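Local coordinates for K Homology domain-containing protein (Pyrococcus horikoshii, PDB 2E3U) that probably binds RNA through KH-type domains and acts as a pre-ribosomal RNA processing factor related to Dim2p, at residues Lys56-Thr68 and Thr79-Ala93. Numbering follows the deposited sequence.
Sequences KKEIEKRTKTKIT and TSTKETEDPLAVWKA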
loop_
_atom_site.group_PDB
_atom_site.type_symbol
_atom_site.label_atom_id
_atom_site.label_comp_id
_atom_site.label_asym_id
_atom_site.label_seq_id
_atom_site.Cartn_x
_atom_site.Cartn_y
_atom_site.Cartn_z
ATOM N N LYS A 56 10.914 -5.741 -10.559
ATOM C CA LYS A 56 10.221 -7.015 -10.827
ATOM C C LYS A 56 11.041 -8.218 -10.350
ATOM O O LYS A 56 10.526 -9.055 -9.599
ATOM C CB LYS A 56 9.914 -7.216 -12.321
ATOM C CG LYS A 56 8.802 -8.289 -12.575
ATOM C CD LYS A 56 8.692 -8.737 -14.045
ATOM C CE LYS A 56 9.457 -10.012 -14.247
ATOM N NZ LYS A 56 9.008 -10.723 -15.427
ATOM N N LYS A 57 12.297 -8.291 -10.788
ATOM C CA LYS A 57 13.198 -9.369 -10.376
ATOM C C LYS A 57 13.567 -9.370 -8.900
ATOM O O LYS A 57 13.874 -10.426 -8.346
ATOM C CB LYS A 57 14.481 -9.386 -11.205
ATOM C CG LYS A 57 14.329 -10.083 -12.520
ATOM C CD LYS A 57 14.511 -11.613 -12.418
ATOM C CE LYS A 57 15.049 -12.183 -13.749
ATOM N NZ LYS A 57 15.678 -13.540 -13.604
ATOM N N GLU A 58 13.559 -8.198 -8.273
ATOM C CA GLU A 58 13.791 -8.131 -6.846
ATOM C C GLU A 58 12.630 -8.725 -6.084
ATOM O O GLU A 58 12.827 -9.426 -5.110
ATOM C CB GLU A 58 14.076 -6.691 -6.370
ATOM C CG GLU A 58 15.492 -6.454 -5.970
ATOM C CD GLU A 58 15.897 -7.265 -4.746
ATOM O OE1 GLU A 58 15.002 -7.671 -3.984
ATOM O OE2 GLU A 58 17.107 -7.493 -4.542
ATOM N N ILE A 59 11.415 -8.420 -6.519
ATOM C CA ILE A 59 10.213 -9.073 -5.961
ATOM C C ILE A 59 10.191 -10.587 -6.175
ATOM O O ILE A 59 9.920 -11.342 -5.239
ATOM C CB ILE A 59 8.881 -8.429 -6.464
ATOM C CG1 ILE A 59 8.885 -6.908 -6.242
ATOM C CG2 ILE A 59 7.671 -9.103 -5.772
ATOM C CD1 ILE A 59 7.907 -6.122 -7.169
ATOM N N GLU A 60 10.469 -11.041 -7.395
ATOM C CA GLU A 60 10.596 -12.474 -7.647
ATOM C C GLU A 60 11.589 -13.196 -6.732
ATOM O O GLU A 60 11.296 -14.291 -6.242
ATOM C CB GLU A 60 10.955 -12.722 -9.107
ATOM C CG GLU A 60 9.830 -12.294 -10.012
ATOM C CD GLU A 60 10.153 -12.447 -11.446
ATOM O OE1 GLU A 60 11.335 -12.351 -11.808
ATOM O OE2 GLU A 60 9.211 -12.663 -12.210
ATOM N N LYS A 61 12.749 -12.579 -6.509
ATOM C CA LYS A 61 13.824 -13.172 -5.730
ATOM C C LYS A 61 13.475 -13.246 -4.224
ATOM O O LYS A 61 13.713 -14.263 -3.571
ATOM C CB LYS A 61 15.125 -12.398 -5.982
ATOM C CG LYS A 61 16.219 -12.601 -4.927
ATOM C CD LYS A 61 17.588 -12.026 -5.298
ATOM C CE LYS A 61 18.448 -11.938 -4.024
ATOM N NZ LYS A 61 19.941 -11.875 -4.271
ATOM N N ARG A 62 12.891 -12.181 -3.689
ATOM C CA ARG A 62 12.521 -12.119 -2.276
ATOM C C ARG A 62 11.312 -12.975 -1.860
ATOM O O ARG A 62 11.178 -13.353 -0.695
ATOM C CB ARG A 62 12.321 -10.667 -1.860
ATOM C CG ARG A 62 13.550 -9.777 -2.064
ATOM C CD ARG A 62 13.494 -8.624 -1.075
ATOM N NE ARG A 62 14.275 -7.474 -1.505
ATOM C CZ ARG A 62 14.455 -6.373 -0.784
ATOM N NH1 ARG A 62 15.192 -5.377 -1.291
ATOM N NH2 ARG A 62 13.910 -6.269 0.436
ATOM N N THR A 63 10.439 -13.278 -2.810
ATOM C CA THR A 63 9.235 -14.078 -2.539
ATOM C C THR A 63 9.293 -15.484 -3.153
ATOM O O THR A 63 8.559 -16.387 -2.721
ATOM C CB THR A 63 7.966 -13.360 -3.056
ATOM O OG1 THR A 63 8.065 -13.160 -4.477
ATOM C CG2 THR A 63 7.778 -12.007 -2.329
ATOM N N LYS A 64 10.167 -15.663 -4.141
ATOM C CA LYS A 64 10.347 -16.934 -4.845
ATOM C C LYS A 64 9.112 -17.251 -5.668
ATOM O O LYS A 64 8.611 -18.386 -5.697
ATOM C CB LYS A 64 10.755 -18.079 -3.904
ATOM C CG LYS A 64 12.060 -17.814 -3.111
ATOM C CD LYS A 64 12.456 -19.008 -2.232
ATOM C CE LYS A 64 13.206 -18.564 -0.951
ATOM N NZ LYS A 64 12.242 -18.177 0.163
ATOM N N THR A 65 8.639 -16.208 -6.357
ATOM C CA THR A 65 7.490 -16.304 -7.235
ATOM C C THR A 65 7.854 -15.783 -8.618
ATOM O O THR A 65 8.913 -15.178 -8.837
ATOM C CB THR A 65 6.297 -15.483 -6.689
ATOM O OG1 THR A 65 6.689 -14.101 -6.553
ATOM C CG2 THR A 65 5.779 -16.090 -5.340
ATOM N N LYS A 66 6.967 -16.008 -9.555
ATOM C CA LYS A 66 7.158 -15.500 -10.898
ATOM C C LYS A 66 6.076 -14.459 -11.018
ATOM O O LYS A 66 4.924 -14.727 -10.710
ATOM C CB LYS A 66 6.999 -16.627 -11.934
ATOM C CG LYS A 66 6.923 -16.159 -13.391
ATOM C CD LYS A 66 6.274 -17.209 -14.287
ATOM C CE LYS A 66 7.001 -18.565 -14.259
ATOM N NZ LYS A 66 8.376 -18.469 -14.843
ATOM N N ILE A 67 6.466 -13.266 -11.442
ATOM C CA ILE A 67 5.553 -12.173 -11.757
ATOM C C ILE A 67 5.491 -11.980 -13.266
ATOM O O ILE A 67 6.523 -11.880 -13.934
ATOM C CB ILE A 67 6.007 -10.888 -10.979
ATOM C CG1 ILE A 67 5.788 -11.176 -9.469
ATOM C CG2 ILE A 67 5.281 -9.644 -11.473
ATOM C CD1 ILE A 67 6.611 -10.366 -8.545
ATOM N N THR A 68 4.285 -11.986 -13.818
ATOM C CA THR A 68 4.134 -11.791 -15.246
ATOM C C THR A 68 3.330 -10.525 -15.448
ATOM O O THR A 68 2.238 -10.407 -14.913
ATOM C CB THR A 68 3.431 -12.988 -15.930
ATOM O OG1 THR A 68 4.137 -14.193 -15.618
ATOM C CG2 THR A 68 3.398 -12.798 -17.473
ATOM N N THR A 79 2.628 -16.033 -9.747
ATOM C CA THR A 79 2.555 -17.488 -9.772
ATOM C C THR A 79 3.641 -18.143 -8.916
ATOM O O THR A 79 4.763 -17.638 -8.791
ATOM C CB THR A 79 2.539 -18.072 -11.225
ATOM O OG1 THR A 79 3.648 -17.556 -11.955
ATOM C CG2 THR A 79 1.310 -17.661 -11.983
ATOM N N SER A 80 3.301 -19.278 -8.311
ATOM C CA SER A 80 4.276 -19.933 -7.467
ATOM C C SER A 80 5.221 -20.734 -8.365
ATOM O O SER A 80 4.885 -21.012 -9.499
ATOM C CB SER A 80 3.574 -20.820 -6.435
ATOM O OG SER A 80 2.956 -21.898 -7.077
ATOM N N THR A 81 6.407 -21.054 -7.852
ATOM C CA THR A 81 7.392 -21.895 -8.523
ATOM C C THR A 81 7.738 -23.072 -7.573
ATOM O O THR A 81 7.181 -23.177 -6.465
ATOM C CB THR A 81 8.663 -21.102 -8.847
ATOM O OG1 THR A 81 9.357 -20.805 -7.633
ATOM C CG2 THR A 81 8.353 -19.798 -9.560
ATOM N N LYS A 82 8.662 -23.944 -7.973
ATOM C CA LYS A 82 9.108 -24.991 -7.058
ATOM C C LYS A 82 9.774 -24.442 -5.783
ATOM O O LYS A 82 9.779 -25.114 -4.753
ATOM C CB LYS A 82 9.992 -26.052 -7.768
ATOM C CG LYS A 82 11.240 -25.524 -8.477
ATOM C CD LYS A 82 11.966 -26.652 -9.240
ATOM C CE LYS A 82 12.438 -26.178 -10.604
ATOM N NZ LYS A 82 13.681 -25.335 -10.551
ATOM N N GLU A 83 10.327 -23.232 -5.861
ATOM C CA GLU A 83 10.988 -22.579 -4.733
ATOM C C GLU A 83 10.033 -21.892 -3.738
ATOM O O GLU A 83 10.467 -21.502 -2.654
ATOM C CB GLU A 83 12.018 -21.554 -5.223
ATOM C CG GLU A 83 13.429 -22.120 -5.457
ATOM C CD GLU A 83 14.438 -21.076 -5.996
ATOM O OE1 GLU A 83 15.663 -21.301 -5.820
ATOM O OE2 GLU A 83 14.015 -20.044 -6.605
ATOM N N THR A 84 8.756 -21.726 -4.091
ATOM C CA THR A 84 7.847 -20.952 -3.246
ATOM C C THR A 84 7.703 -21.629 -1.889
ATOM O O THR A 84 7.364 -22.816 -1.820
ATOM C CB THR A 84 6.455 -20.717 -3.918
ATOM O OG1 THR A 84 6.654 -20.229 -5.242
ATOM C CG2 THR A 84 5.572 -19.665 -3.109
ATOM N N GLU A 85 7.969 -20.892 -0.813
ATOM C CA GLU A 85 7.831 -21.461 0.546
ATOM C C GLU A 85 6.441 -22.037 0.807
ATOM O O GLU A 85 6.296 -23.196 1.203
ATOM C CB GLU A 85 8.165 -20.420 1.613
ATOM C CG GLU A 85 8.007 -20.941 3.051
ATOM C CD GLU A 85 8.573 -20.012 4.120
ATOM O OE1 GLU A 85 8.689 -20.488 5.266
ATOM O OE2 GLU A 85 8.929 -18.840 3.825
ATOM N N ASP A 86 5.399 -21.247 0.566
ATOM C CA ASP A 86 4.065 -21.612 1.031
ATOM C C ASP A 86 3.095 -20.647 0.350
ATOM O O ASP A 86 3.538 -19.719 -0.324
ATOM C CB ASP A 86 4.028 -21.496 2.569
ATOM C CG ASP A 86 4.349 -20.083 3.048
ATOM O OD1 ASP A 86 4.119 -19.149 2.267
ATOM O OD2 ASP A 86 4.829 -19.876 4.168
ATOM N N PRO A 87 1.774 -20.895 0.449
ATOM C CA PRO A 87 0.779 -19.960 -0.091
ATOM C C PRO A 87 0.956 -18.482 0.232
ATOM O O PRO A 87 0.661 -17.658 -0.605
ATOM C CB PRO A 87 -0.537 -20.517 0.472
ATOM C CG PRO A 87 -0.320 -22.002 0.380
ATOM C CD PRO A 87 1.122 -22.139 0.913
ATOM N N LEU A 88 1.442 -18.157 1.424
ATOM C CA LEU A 88 1.572 -16.771 1.861
ATOM C C LEU A 88 2.647 -16.007 1.062
ATOM O O LEU A 88 2.561 -14.776 0.904
ATOM C CB LEU A 88 1.888 -16.723 3.367
ATOM C CG LEU A 88 2.164 -15.382 4.048
ATOM C CD1 LEU A 88 0.875 -14.573 4.118
ATOM C CD2 LEU A 88 2.694 -15.618 5.493
ATOM N N ALA A 89 3.635 -16.732 0.555
ATOM C CA ALA A 89 4.627 -16.114 -0.293
ATOM C C ALA A 89 4.022 -15.481 -1.544
ATOM O O ALA A 89 4.408 -14.387 -1.929
ATOM C CB ALA A 89 5.738 -17.109 -0.651
ATOM N N VAL A 90 3.049 -16.159 -2.147
ATOM C CA VAL A 90 2.311 -15.634 -3.300
ATOM C C VAL A 90 1.447 -14.425 -2.921
ATOM O O VAL A 90 1.434 -13.421 -3.635
ATOM C CB VAL A 90 1.450 -16.780 -3.918
ATOM C CG1 VAL A 90 0.601 -16.325 -5.084
ATOM C CG2 VAL A 90 2.358 -17.946 -4.365
ATOM N N TRP A 91 0.682 -14.543 -1.825
ATOM C CA TRP A 91 -0.177 -13.423 -1.339
ATOM C C TRP A 91 0.656 -12.183 -1.047
ATOM O O TRP A 91 0.236 -11.096 -1.328
ATOM C CB TRP A 91 -0.986 -13.806 -0.068
ATOM C CG TRP A 91 -1.774 -15.051 -0.221
ATOM C CD1 TRP A 91 -2.312 -15.551 -1.387
ATOM C CD2 TRP A 91 -2.150 -15.962 0.820
ATOM N NE1 TRP A 91 -2.991 -16.712 -1.134
ATOM C CE2 TRP A 91 -2.905 -17.003 0.207
ATOM C CE3 TRP A 91 -1.923 -16.006 2.207
ATOM C CZ2 TRP A 91 -3.418 -18.104 0.938
ATOM C CZ3 TRP A 91 -2.409 -17.107 2.938
ATOM C CH2 TRP A 91 -3.153 -18.140 2.297
ATOM N N LYS A 92 1.856 -12.382 -0.500
ATOM C CA LYS A 92 2.727 -11.295 -0.153
ATOM C C LYS A 92 3.308 -10.615 -1.378
ATOM O O LYS A 92 3.402 -9.379 -1.423
ATOM C CB LYS A 92 3.834 -11.789 0.809
ATOM C CG LYS A 92 3.392 -11.826 2.312
ATOM C CD LYS A 92 4.587 -12.247 3.200
ATOM C CE LYS A 92 4.275 -12.194 4.686
ATOM N NZ LYS A 92 3.546 -10.955 5.124
ATOM N N ALA A 93 3.723 -11.412 -2.367
ATOM C CA ALA A 93 4.127 -10.839 -3.645
ATOM C C ALA A 93 2.967 -10.086 -4.296
ATOM O O ALA A 93 3.167 -9.019 -4.847
ATOM C CB ALA A 93 4.687 -11.914 -4.606
HETATM O O HOH W 1 8.701 -18.413 -1.028
HETATM O O HOH W 2 3.233 -15.221 -13.054
#
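In the first KH domain of this protein, the turn that leads from helix 54-63 into strand 65-69 is tied to the loop that joins strand 75-80 to helix 87-101. Lys64 leaves the helix with positive phi, and its carbonyl oxygen takes two threonine hydroxyls. Thr84 OG1 donates to Lys64 O at 2.7 Å, and Thr81 OG1 donates to the same oxygen at 3.2 Å from the opposite face of the carbonyl plane. Thr84 OG1 also accepts from Thr81 N, and Thr81 OG1 accepts from Glu83 N in an ST turn. Replacing Thr81 with an alanine is likely to cost Lys64 O one of its two hydroxyl donors and Glu83 N its side-chain acceptor. The side chains of Lys64 and Glu83 cross at about a right angle, and Lys64 CD lies 3.2 Å from Glu83 O. Next to this turn, Lys66 and Thr79 form an antiparallel hydrogen-bonded pair. Lys66 N to Thr79 O is 2.8 Å and nearly straight at 173°. One water joins Lys66 O, Thr79 OG1 and Thr68 OG1. Deeper in, Ala93 CB packs 3.5 Å from Thr65 OG1. That hydroxyl donates to Thr63 OG1, which donates in turn to Ile59 O. Thr65 OG1 sits between its backbone N and carbonyl carbon (chi1 59°); this places Thr65 CG2 4.0 Å from Val90 CG2. A second water links Thr63 O to Glu85 N. Helix segments 56-63 and 87-93 run nearly antiparallel, at 158°, and their axes approach to 10.0 Å. Ile78 of strand 75-80 touches Thr65, Val90 and Ala93, while Ile59 reaches on to Ile96 and Ile100 of helix 87-101.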